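Local coordinates for pentatricopeptide repeat-containing protein 10, chloroplastic (Zea mays, PDB 4M59) that binds specific single-stranded intergenic RNA elements in the chloroplast and stabilises the mRNAs by blocking exonucleases from either end, at residues Val142-Val147 against Arg169-Glu174; Arg156-Ile161 against Ser181-Ala186. The protein carries 4 engineered substitutions. All coordinates share one frame; numbering follows the deposited sequence.

Contact 1: residues Val142-Val147 against Arg169-Glu174; sequences VTYNVV and RAAGVE. With nucleotides of chain D.
Tyr-144 on helix 141-151 lies opposite Val-173, their CA atoms 9.0 Å apart, where the chain has left helix 158-170 for a loop. The two meet through side chains: CE2 of the Tyr-144 ring comes within 3.9 Å of CG2 of Val-173, the methyl approaching the ring obliquely. Farther out, Tyr-144 OH lies 3.9 Å from CB of the exposed Ala-171. Leu-164 and Met-168 also touch the Tyr-144 side chain, joining helices 141-151 and 158-170 within the predicted repeat PPR 3.

The RNA lies on another side of helix 141-151. Val-142 places one methyl on each of two nucleotides of chain D: CG2 is 3.4 Å from C6 of guanosine G1, while CG1, anti to the backbone N (chi1 -175°), is 3.6 Å from N1 of uridine U2. Asn-145 ND2 donates a bent hydrogen bond to O2 of U2 (3.3 Å, 144°); ND2 also bonds Asp-176 OD1, and OD1 pairs with Thr-179 OG1, which fixes the amide's rotation. Replacing Val-142 with an alanine would probably open a gap between the two bases and let them shift. The chemistry is thus divided: apolar packing ties the helix to the loop, whereas Val-142 wedges between the bases of G1 and U2 and the Asn-145 amide marks U2 through its O2, consistent with modular RNA recognition by PPR proteins.

Contact 2: residues Arg156-Ile161 against Ser181-Ala186; sequences RSWPRI and STVIAA. With nucleotides of chain D.
Apolar contacts alone join the start of helix 158-170 to the middle of helix 177-188, and Val-183 is at their centre. Its CG1 methyl, trans to its own amide nitrogen (chi1 -180°) and so turned out toward Trp-158, meets the six-membered ring at the edge and in its plane, 3.5 Å from CZ3. The indole runs roughly perpendicular to the valine side chain, and it reaches the valine although its CB leaves the backbone at an angle to the partner helix. The same methyl also touches Ile-161, at 3.9 Å from CG2, where the two side chains run antiparallel alongside one another. Ile-161 splits its branches between two partners: CG2 goes to Val-183, while the extended arm carries CD1 to CB of Ala-186 at 4.1 Å. Around this patch Leu-148 and Tyr-151 of helix 141-151 touch Ile-161, and Phe-199 of helix 193-204 touches Val-183, so the packing runs on into neighbouring helices.

The polar contact is with the RNA, at adenosine A3 of chain D. Ser-181 OG is 2.6 Å from N3 of the base and is also hydrogen-bonded with Gly-177 O. The sugar of A3 packs against the next residue, its O2' in van der Waals approach to Thr-182 OG1 at 3.5 Å.

Different sides of helix 177-188 therefore do different work. Val-183 and Ala-186 seat it against helix 158-170 without polar groups to satisfy, while the short side chain of Ser-181 probably lets the N3 edge of adenine come close to the helix, consistent with base recognition by PPR repeats.

In the fold
From the N terminus the chain enters helix 141-151, turns through Arg-156 and Ser-157 into helix 158-170, and passes by way of 169-174 into helix 177-188. Contact 1 closes a loop within predicted repeat PPR 3, bringing the turn after helix 158-170 back to helix 141-151. Contact 2 starts inside that loop and ends beyond it, joining predicted PPR 3 to PPR 4; the two loops therefore cross. Both use helix 158-170, one near each end, and their centres are about 14 Å apart. They touch where Asn-145 O packs on Thr-182 CG2. Together they tie three consecutive helices of the superhelix beside nucleotides 1 to 3 of the RNA.

Contact 1: residues Val142-Val147 against Arg169-Glu174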
ATOM      1  N   VAL A 142       4.525 -28.976  26.443  1.00 61.38           N
ATOM      2  CA  VAL A 142       4.025 -28.359  25.242  1.00 60.69           C
ATOM      3  C   VAL A 142       2.546 -28.635  25.072  1.00 54.49           C
ATOM      4  O   VAL A 142       1.802 -27.803  24.585  1.00 52.54           O
ATOM      5  CB  VAL A 142       4.785 -28.870  24.056  1.00 59.95           C
ATOM      6  CG1 VAL A 142       4.372 -28.164  22.819  1.00 59.15           C
ATOM      7  CG2 VAL A 142       6.234 -28.645  24.286  1.00 67.21           C
ATOM      8  N   THR A 143       2.112 -29.802  25.502  1.00 60.30           N
ATOM      9  CA  THR A 143       0.703 -30.111  25.490  1.00 56.50           C
ATOM     10  C   THR A 143      -0.048 -29.170  26.414  1.00 55.77           C
ATOM     11  O   THR A 143      -1.044 -28.588  26.029  1.00 54.39           O
ATOM     12  CB  THR A 143       0.452 -31.565  25.891  1.00 57.11           C
ATOM     13  OG1 THR A 143       1.178 -32.424  25.014  1.00 58.10           O
ATOM     14  CG2 THR A 143      -0.997 -31.898  25.770  1.00 55.58           C
ATOM     15  N   TYR A 144       0.435 -29.017  27.636  1.00 55.76           N
ATOM     16  CA  TYR A 144      -0.228 -28.146  28.577  1.00 55.56           C
ATOM     17  C   TYR A 144      -0.188 -26.735  28.051  1.00 55.92           C
ATOM     18  O   TYR A 144      -1.125 -25.987  28.210  1.00 54.97           O
ATOM     19  CB  TYR A 144       0.454 -28.191  29.943  1.00 59.14           C
ATOM     20  CG  TYR A 144       0.148 -29.394  30.800  1.00 59.46           C
ATOM     21  CD1 TYR A 144      -0.997 -29.453  31.565  1.00 59.02           C
ATOM     22  CD2 TYR A 144       1.027 -30.448  30.876  1.00 60.77           C
ATOM     23  CE1 TYR A 144      -1.262 -30.541  32.354  1.00 60.32           C
ATOM     24  CE2 TYR A 144       0.762 -31.533  31.661  1.00 61.81           C
ATOM     25  CZ  TYR A 144      -0.377 -31.577  32.397  1.00 61.79           C
ATOM     26  OH  TYR A 144      -0.628 -32.674  33.174  1.00 64.14           O
ATOM     27  N   ASN A 145       0.910 -26.383  27.411  1.00 44.73           N
ATOM     28  CA  ASN A 145       1.091 -25.032  26.917  1.00 46.23           C
ATOM     29  C   ASN A 145       0.205 -24.698  25.728  1.00 43.31           C
ATOM     30  O   ASN A 145      -0.276 -23.585  25.596  1.00 42.94           O
ATOM     31  CB  ASN A 145       2.554 -24.798  26.548  1.00 48.04           C
ATOM     32  CG  ASN A 145       3.425 -24.550  27.744  1.00 52.88           C
ATOM     33  OD1 ASN A 145       2.957 -24.160  28.791  1.00 51.82           O
ATOM     34  ND2 ASN A 145       4.709 -24.751  27.580  1.00 58.68           N
ATOM     35  N   VAL A 146       0.009 -25.668  24.856  1.00 52.57           N
ATOM     36  CA  VAL A 146      -0.869 -25.474  23.732  1.00 50.68           C
ATOM     37  C   VAL A 146      -2.265 -25.206  24.210  1.00 49.56           C
ATOM     38  O   VAL A 146      -2.907 -24.270  23.777  1.00 49.93           O
ATOM     39  CB  VAL A 146      -0.879 -26.690  22.844  1.00 49.46           C
ATOM     40  CG1 VAL A 146      -2.109 -26.728  22.026  1.00 48.18           C
ATOM     41  CG2 VAL A 146       0.309 -26.661  21.964  1.00 51.73           C
ATOM     42  N   VAL A 147      -2.733 -26.019  25.131  1.00 48.51           N
ATOM     43  CA  VAL A 147      -4.085 -25.904  25.622  1.00 49.12           C
ATOM     44  C   VAL A 147      -4.293 -24.595  26.335  1.00 50.33           C
ATOM     45  O   VAL A 147      -5.386 -24.060  26.358  1.00 52.19           O
ATOM     46  CB  VAL A 147      -4.394 -27.059  26.545  1.00 48.61           C
ATOM     47  CG1 VAL A 147      -5.810 -26.997  27.008  1.00 50.53           C
ATOM     48  CG2 VAL A 147      -4.144 -28.344  25.827  1.00 47.89           C
ATOM     49  N   ARG A 169       1.162 -28.557  37.399  1.00 79.64           N
ATOM     50  CA  ARG A 169       2.145 -28.438  38.465  1.00 83.10           C
ATOM     51  C   ARG A 169       1.979 -29.579  39.460  1.00 86.90           C
ATOM     52  O   ARG A 169       2.898 -29.906  40.211  1.00 90.52           O
ATOM     53  CB  ARG A 169       2.010 -27.093  39.178  1.00 83.75           C
ATOM     54  CG  ARG A 169       2.876 -25.991  38.589  1.00 83.13           C
ATOM     55  CD  ARG A 169       3.151 -24.900  39.607  1.00 85.07           C
ATOM     56  NE  ARG A 169       2.436 -23.669  39.297  1.00 84.02           N
ATOM     57  CZ  ARG A 169       3.025 -22.529  38.952  1.00 84.93           C
ATOM     58  NH1 ARG A 169       2.294 -21.456  38.685  1.00 84.41           N
ATOM     59  NH2 ARG A 169       4.346 -22.461  38.867  1.00 86.80           N
ATOM     60  N   ALA A 170       0.794 -30.184  39.459  1.00 85.94           N
ATOM     61  CA  ALA A 170       0.499 -31.302  40.341  1.00 89.74           C
ATOM     62  C   ALA A 170       0.916 -32.625  39.715  1.00 90.47           C
ATOM     63  O   ALA A 170       0.899 -33.663  40.376  1.00 94.16           O
ATOM     64  CB  ALA A 170      -0.978 -31.322  40.692  1.00 94.94           C
ATOM     65  N   ALA A 171       1.290 -32.586  38.440  1.00 83.85           N
ATOM     66  CA  ALA A 171       1.742 -33.773  37.748  1.00 84.41           C
ATOM     67  C   ALA A 171       3.226 -33.640  37.624  1.00 85.71           C
ATOM     68  O   ALA A 171       3.871 -34.325  36.840  1.00 85.71           O
ATOM     69  CB  ALA A 171       1.114 -33.872  36.402  1.00 75.99           C
ATOM     70  N   GLY A 172       3.759 -32.723  38.417  1.00106.91           N
ATOM     71  CA  GLY A 172       5.183 -32.526  38.509  1.00109.06           C
ATOM     72  C   GLY A 172       5.713 -31.886  37.258  1.00105.66           C
ATOM     73  O   GLY A 172       6.884 -32.042  36.920  1.00107.18           O
ATOM     74  N   VAL A 173       4.839 -31.179  36.551  1.00 94.58           N
ATOM     75  CA  VAL A 173       5.217 -30.501  35.318  1.00 91.74           C
ATOM     76  C   VAL A 173       5.428 -29.020  35.594  1.00 91.85           C
ATOM     77  O   VAL A 173       4.508 -28.324  36.022  1.00 90.68           O
ATOM     78  CB  VAL A 173       4.142 -30.664  34.227  1.00 86.31           C
ATOM     79  CG1 VAL A 173       4.744 -30.424  32.849  1.00 85.73           C
ATOM     80  CG2 VAL A 173       3.514 -32.047  34.306  1.00 86.65           C
ATOM     81  N   GLU A 174       6.643 -28.539  35.351  1.00110.38           N
ATOM     82  CA  GLU A 174       6.980 -27.162  35.657  1.00111.62           C
ATOM     83  C   GLU A 174       6.854 -26.252  34.446  1.00111.45           C
ATOM     84  O   GLU A 174       7.384 -26.535  33.371  1.00112.78           O
ATOM     85  CB  GLU A 174       8.393 -27.075  36.233  1.00123.48           C
ATOM     86  CG  GLU A 174       8.449 -26.591  37.671  1.00125.01           C
ATOM     87  CD  GLU A 174       9.028 -27.626  38.613  0.79127.96           C
ATOM     88  OE1 GLU A 174       8.274 -28.158  39.454  1.00129.16           O
ATOM     89  OE2 GLU A 174      10.242 -27.912  38.511  1.00130.86           O
TER
ATOM     90  P     U D   2       5.667 -25.649  16.771  1.00 79.90           P
ATOM     91  OP1   U D   2       5.114 -24.714  15.756  1.00 68.54           O
ATOM     92  OP2   U D   2       7.129 -25.690  17.006  1.00 71.55           O
ATOM     93  O5'   U D   2       4.947 -25.330  18.157  1.00 69.34           O
ATOM     94  C5'   U D   2       3.533 -25.387  18.280  1.00 72.24           C
ATOM     95  C4'   U D   2       3.079 -24.830  19.605  1.00 64.76           C
ATOM     96  O4'   U D   2       3.665 -25.596  20.687  1.00 66.68           O
ATOM     97  C3'   U D   2       3.506 -23.397  19.892  1.00 57.81           C
ATOM     98  O3'   U D   2       2.656 -22.449  19.267  1.00 63.85           O
ATOM     99  C2'   U D   2       3.503 -23.336  21.416  1.00 58.30           C
ATOM    100  O2'   U D   2       2.187 -23.138  21.913  1.00 53.52           O
ATOM    101  C1'   U D   2       3.954 -24.752  21.783  1.00 56.72           C
ATOM    102  N1    U D   2       5.405 -24.839  22.075  1.00 66.74           N
ATOM    103  C2    U D   2       5.814 -24.790  23.397  1.00 63.95           C
ATOM    104  O2    U D   2       5.040 -24.672  24.330  1.00 64.95           O
ATOM    105  N3    U D   2       7.172 -24.881  23.599  1.00 60.67           N
ATOM    106  C4    U D   2       8.140 -25.018  22.631  1.00 57.37           C
ATOM    107  O4    U D   2       9.324 -25.087  22.957  1.00 75.50           O
ATOM    108  C5    U D   2       7.644 -25.062  21.293  1.00 59.63           C
ATOM    109  C6    U D   2       6.329 -24.978  21.065  1.00 69.55           C
ATOM    110  O5'   G D   1       8.329 -29.302  16.556  0.81100.25           O
ATOM    111  C5'   G D   1       7.268 -29.521  15.638  1.00 87.48           C
ATOM    112  C4'   G D   1       5.924 -29.483  16.326  1.00 80.51           C
ATOM    113  O4'   G D   1       5.824 -30.582  17.276  1.00 85.13           O
ATOM    114  C3'   G D   1       5.640 -28.241  17.161  1.00 85.11           C
ATOM    115  O3'   G D   1       5.189 -27.139  16.397  1.00 85.74           O
ATOM    116  C2'   G D   1       4.603 -28.749  18.153  1.00 86.87           C
ATOM    117  O2'   G D   1       3.329 -28.845  17.529  1.00 77.81           O
ATOM    118  C1'   G D   1       5.121 -30.159  18.426  1.00 87.23           C
ATOM    119  N9    G D   1       6.034 -30.207  19.592  1.00 91.04           N
ATOM    120  C8    G D   1       7.142 -29.424  19.818  1.00 87.53           C
ATOM    121  N7    G D   1       7.768 -29.695  20.926  1.00 76.28           N
ATOM    122  C5    G D   1       7.039 -30.735  21.472  1.00 84.46           C
ATOM    123  C6    G D   1       7.245 -31.446  22.678  1.00 92.37           C
ATOM    124  O6    G D   1       8.134 -31.289  23.520  0.75108.88           O
ATOM    125  N1    G D   1       6.278 -32.424  22.862  1.00 87.83           N
ATOM    126  C2    G D   1       5.246 -32.690  21.999  1.00 89.40           C
ATOM    127  N2    G D   1       4.426 -33.682  22.381  1.00 88.43           N
ATOM    128  N3    G D   1       5.040 -32.034  20.864  1.00 80.53           N
ATOM    129  C4    G D   1       5.974 -31.078  20.658  1.00 86.73           C
TER

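Contact 2: residues Arg156-Ile161 against Ser181-Ala186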
ATOM      1  N   ARG A 156     -12.802 -15.280  28.636  1.00 99.44           N
ATOM      2  CA  ARG A 156     -13.430 -15.729  29.862  1.00 96.84           C
ATOM      3  C   ARG A 156     -12.918 -17.083  30.303  1.00 91.33           C
ATOM      4  O   ARG A 156     -13.698 -17.950  30.658  1.00 90.44           O
ATOM      5  CB  ARG A 156     -14.939 -15.788  29.687  1.00128.93           C
ATOM      6  CG  ARG A 156     -15.597 -14.437  29.583  1.00132.74           C
ATOM      7  CD  ARG A 156     -17.101 -14.566  29.478  1.00134.89           C
ATOM      8  NE  ARG A 156     -17.748 -13.259  29.445  1.00137.01           N
ATOM      9  CZ  ARG A 156     -17.804 -12.486  28.369  1.00138.63           C
ATOM     10  NH1 ARG A 156     -17.252 -12.872  27.232  1.00138.91           N
ATOM     11  NH2 ARG A 156     -18.412 -11.320  28.435  1.00139.50           N
ATOM     12  N   SER A 157     -11.610 -17.286  30.231  1.00 69.06           N
ATOM     13  CA  SER A 157     -11.054 -18.608  30.493  1.00 64.27           C
ATOM     14  C   SER A 157      -9.985 -18.599  31.575  1.00 59.47           C
ATOM     15  O   SER A 157      -9.199 -19.536  31.688  1.00 56.10           O
ATOM     16  CB  SER A 157     -10.496 -19.209  29.206  1.00 68.72           C
ATOM     17  OG  SER A 157     -11.357 -18.959  28.116  1.00 74.72           O
ATOM     18  N   TRP A 158      -9.961 -17.539  32.369  1.00 75.54           N
ATOM     19  CA  TRP A 158      -8.989 -17.434  33.435  1.00 72.44           C
ATOM     20  C   TRP A 158      -9.094 -18.520  34.508  1.00 70.55           C
ATOM     21  O   TRP A 158      -8.081 -19.059  34.927  1.00 68.66           O
ATOM     22  CB  TRP A 158      -9.029 -16.035  34.045  1.00 75.86           C
ATOM     23  CG  TRP A 158      -7.988 -15.792  35.067  1.00 73.97           C
ATOM     24  CD1 TRP A 158      -8.194 -15.389  36.330  1.00 74.32           C
ATOM     25  CD2 TRP A 158      -6.578 -15.930  34.911  1.00 72.56           C
ATOM     26  NE1 TRP A 158      -7.008 -15.270  36.984  1.00 73.78           N
ATOM     27  CE2 TRP A 158      -5.999 -15.595  36.128  1.00 72.99           C
ATOM     28  CE3 TRP A 158      -5.760 -16.305  33.859  1.00 71.58           C
ATOM     29  CZ2 TRP A 158      -4.636 -15.627  36.330  1.00 73.53           C
ATOM     30  CZ3 TRP A 158      -4.408 -16.335  34.068  1.00 71.41           C
ATOM     31  CH2 TRP A 158      -3.860 -15.998  35.290  1.00 72.91           C
ATOM     32  N   PRO A 159     -10.304 -18.848  34.956  1.00 62.20           N
ATOM     33  CA  PRO A 159     -10.368 -19.896  35.963  1.00 60.55           C
ATOM     34  C   PRO A 159      -9.846 -21.206  35.440  1.00 59.04           C
ATOM     35  O   PRO A 159      -9.276 -21.980  36.184  1.00 58.74           O
ATOM     36  CB  PRO A 159     -11.857 -20.030  36.219  1.00 62.50           C
ATOM     37  CG  PRO A 159     -12.392 -18.751  35.913  1.00 64.85           C
ATOM     38  CD  PRO A 159     -11.626 -18.244  34.754  1.00 65.53           C
ATOM     39  N   ARG A 160     -10.072 -21.465  34.159  1.00 80.63           N
ATOM     40  CA  ARG A 160      -9.630 -22.711  33.553  1.00 79.12           C
ATOM     41  C   ARG A 160      -8.119 -22.732  33.405  1.00 77.07           C
ATOM     42  O   ARG A 160      -7.512 -23.795  33.292  1.00 75.73           O
ATOM     43  CB  ARG A 160     -10.307 -22.920  32.197  1.00 87.53           C
ATOM     44  CG  ARG A 160     -11.357 -24.020  32.198  1.00 88.42           C
ATOM     45  CD  ARG A 160     -12.215 -23.972  30.947  1.00 91.90           C
ATOM     46  NE  ARG A 160     -13.195 -22.895  30.998  1.00 95.23           N
ATOM     47  CZ  ARG A 160     -13.906 -22.482  29.951  1.00 99.37           C
ATOM     48  NH1 ARG A 160     -14.775 -21.492  30.088  1.00102.37           N
ATOM     49  NH2 ARG A 160     -13.747 -23.065  28.771  1.00100.69           N
ATOM     50  N   ILE A 161      -7.508 -21.551  33.413  1.00 67.36           N
ATOM     51  CA  ILE A 161      -6.066 -21.441  33.314  1.00 66.29           C
ATOM     52  C   ILE A 161      -5.432 -21.684  34.658  1.00 66.55           C
ATOM     53  O   ILE A 161      -4.480 -22.433  34.785  1.00 66.52           O
ATOM     54  CB  ILE A 161      -5.666 -20.074  32.837  1.00 65.03           C
ATOM     55  CG1 ILE A 161      -6.153 -19.888  31.412  1.00 65.41           C
ATOM     56  CG2 ILE A 161      -4.194 -19.923  32.907  1.00 65.07           C
ATOM     57  CD1 ILE A 161      -6.058 -18.511  30.909  1.00 66.88           C
ATOM     58  N   SER A 181       4.564 -16.615  28.979  1.00 62.94           N
ATOM     59  CA  SER A 181       4.167 -15.684  27.928  1.00 59.89           C
ATOM     60  C   SER A 181       2.742 -15.964  27.469  1.00 56.16           C
ATOM     61  O   SER A 181       2.024 -15.057  27.055  1.00 54.02           O
ATOM     62  CB  SER A 181       5.129 -15.772  26.744  1.00 63.53           C
ATOM     63  OG  SER A 181       5.561 -17.106  26.536  1.00 65.78           O
ATOM     64  N   THR A 182       2.342 -17.228  27.550  1.00 65.70           N
ATOM     65  CA  THR A 182       1.031 -17.633  27.121  1.00 62.18           C
ATOM     66  C   THR A 182      -0.014 -17.256  28.130  1.00 61.32           C
ATOM     67  O   THR A 182      -1.115 -16.893  27.777  1.00 59.90           O
ATOM     68  CB  THR A 182       0.992 -19.124  26.916  1.00 62.20           C
ATOM     69  OG1 THR A 182       2.198 -19.532  26.269  1.00 64.78           O
ATOM     70  CG2 THR A 182      -0.153 -19.488  26.062  1.00 58.90           C
ATOM     71  N   VAL A 183       0.323 -17.339  29.401  1.00 48.21           N
ATOM     72  CA  VAL A 183      -0.644 -17.000  30.416  1.00 47.68           C
ATOM     73  C   VAL A 183      -0.775 -15.504  30.516  1.00 48.10           C
ATOM     74  O   VAL A 183      -1.864 -14.980  30.645  1.00 47.54           O
ATOM     75  CB  VAL A 183      -0.278 -17.593  31.771  1.00 53.41           C
ATOM     76  CG1 VAL A 183      -1.313 -17.225  32.797  1.00 52.80           C
ATOM     77  CG2 VAL A 183      -0.181 -19.086  31.666  1.00 53.00           C
ATOM     78  N   ILE A 184       0.343 -14.812  30.435  1.00 58.30           N
ATOM     79  CA  ILE A 184       0.305 -13.367  30.478  1.00 58.39           C
ATOM     80  C   ILE A 184      -0.379 -12.799  29.254  1.00 57.02           C
ATOM     81  O   ILE A 184      -1.166 -11.869  29.349  1.00 57.39           O
ATOM     82  CB  ILE A 184       1.693 -12.795  30.592  1.00 54.49           C
ATOM     83  CG1 ILE A 184       2.261 -13.111  31.956  1.00 56.97           C
ATOM     84  CG2 ILE A 184       1.651 -11.323  30.446  1.00 54.40           C
ATOM     85  CD1 ILE A 184       3.657 -12.666  32.117  1.00 59.31           C
ATOM     86  N   ALA A 185      -0.098 -13.383  28.099  1.00 54.67           N
ATOM     87  CA  ALA A 185      -0.725 -12.934  26.872  1.00 53.94           C
ATOM     88  C   ALA A 185      -2.216 -13.208  26.876  1.00 54.40           C
ATOM     89  O   ALA A 185      -2.987 -12.488  26.268  1.00 55.78           O
ATOM     90  CB  ALA A 185      -0.090 -13.581  25.704  1.00 55.80           C
ATOM     91  N   ALA A 186      -2.623 -14.254  27.572  1.00 62.59           N
ATOM     92  CA  ALA A 186      -4.028 -14.559  27.715  1.00 63.94           C
ATOM     93  C   ALA A 186      -4.696 -13.471  28.511  1.00 66.49           C
ATOM     94  O   ALA A 186      -5.776 -13.025  28.174  1.00 69.93           O
ATOM     95  CB  ALA A 186      -4.195 -15.865  28.402  1.00 58.69           C
TER
ATOM     96  P     A D   3       3.214 -20.997  18.865  1.00 64.58           P
ATOM     97  OP1   A D   3       2.183 -20.313  18.053  1.00 68.51           O
ATOM     98  OP2   A D   3       4.582 -21.176  18.306  1.00 58.89           O
ATOM     99  O5'   A D   3       3.334 -20.231  20.256  1.00 54.26           O
ATOM    100  C5'   A D   3       2.175 -19.837  20.966  1.00 58.26           C
ATOM    101  C4'   A D   3       2.520 -18.960  22.139  1.00 58.81           C
ATOM    102  O4'   A D   3       3.696 -19.484  22.805  1.00 62.72           O
ATOM    103  C3'   A D   3       2.892 -17.526  21.819  1.00 57.69           C
ATOM    104  O3'   A D   3       1.757 -16.705  21.599  1.00 64.27           O
ATOM    105  C2'   A D   3       3.717 -17.127  23.034  1.00 60.29           C
ATOM    106  O2'   A D   3       2.875 -16.838  24.136  1.00 60.55           O
ATOM    107  C1'   A D   3       4.469 -18.424  23.322  1.00 59.09           C
ATOM    108  N9    A D   3       5.811 -18.446  22.709  1.00 53.40           N
ATOM    109  C8    A D   3       6.178 -18.594  21.396  1.00 54.42           C
ATOM    110  N7    A D   3       7.474 -18.545  21.206  1.00 57.94           N
ATOM    111  C5    A D   3       7.999 -18.337  22.473  1.00 63.96           C
ATOM    112  C6    A D   3       9.313 -18.197  22.956  1.00 64.28           C
ATOM    113  N6    A D   3      10.399 -18.240  22.186  1.00 82.05           N
ATOM    114  N1    A D   3       9.482 -18.003  24.278  1.00 58.89           N
ATOM    115  C2    A D   3       8.399 -17.959  25.061  1.00 62.09           C
ATOM    116  N3    A D   3       7.115 -18.079  24.728  1.00 56.48           N
ATOM    117  C4    A D   3       6.982 -18.260  23.407  1.00 63.49           C
TER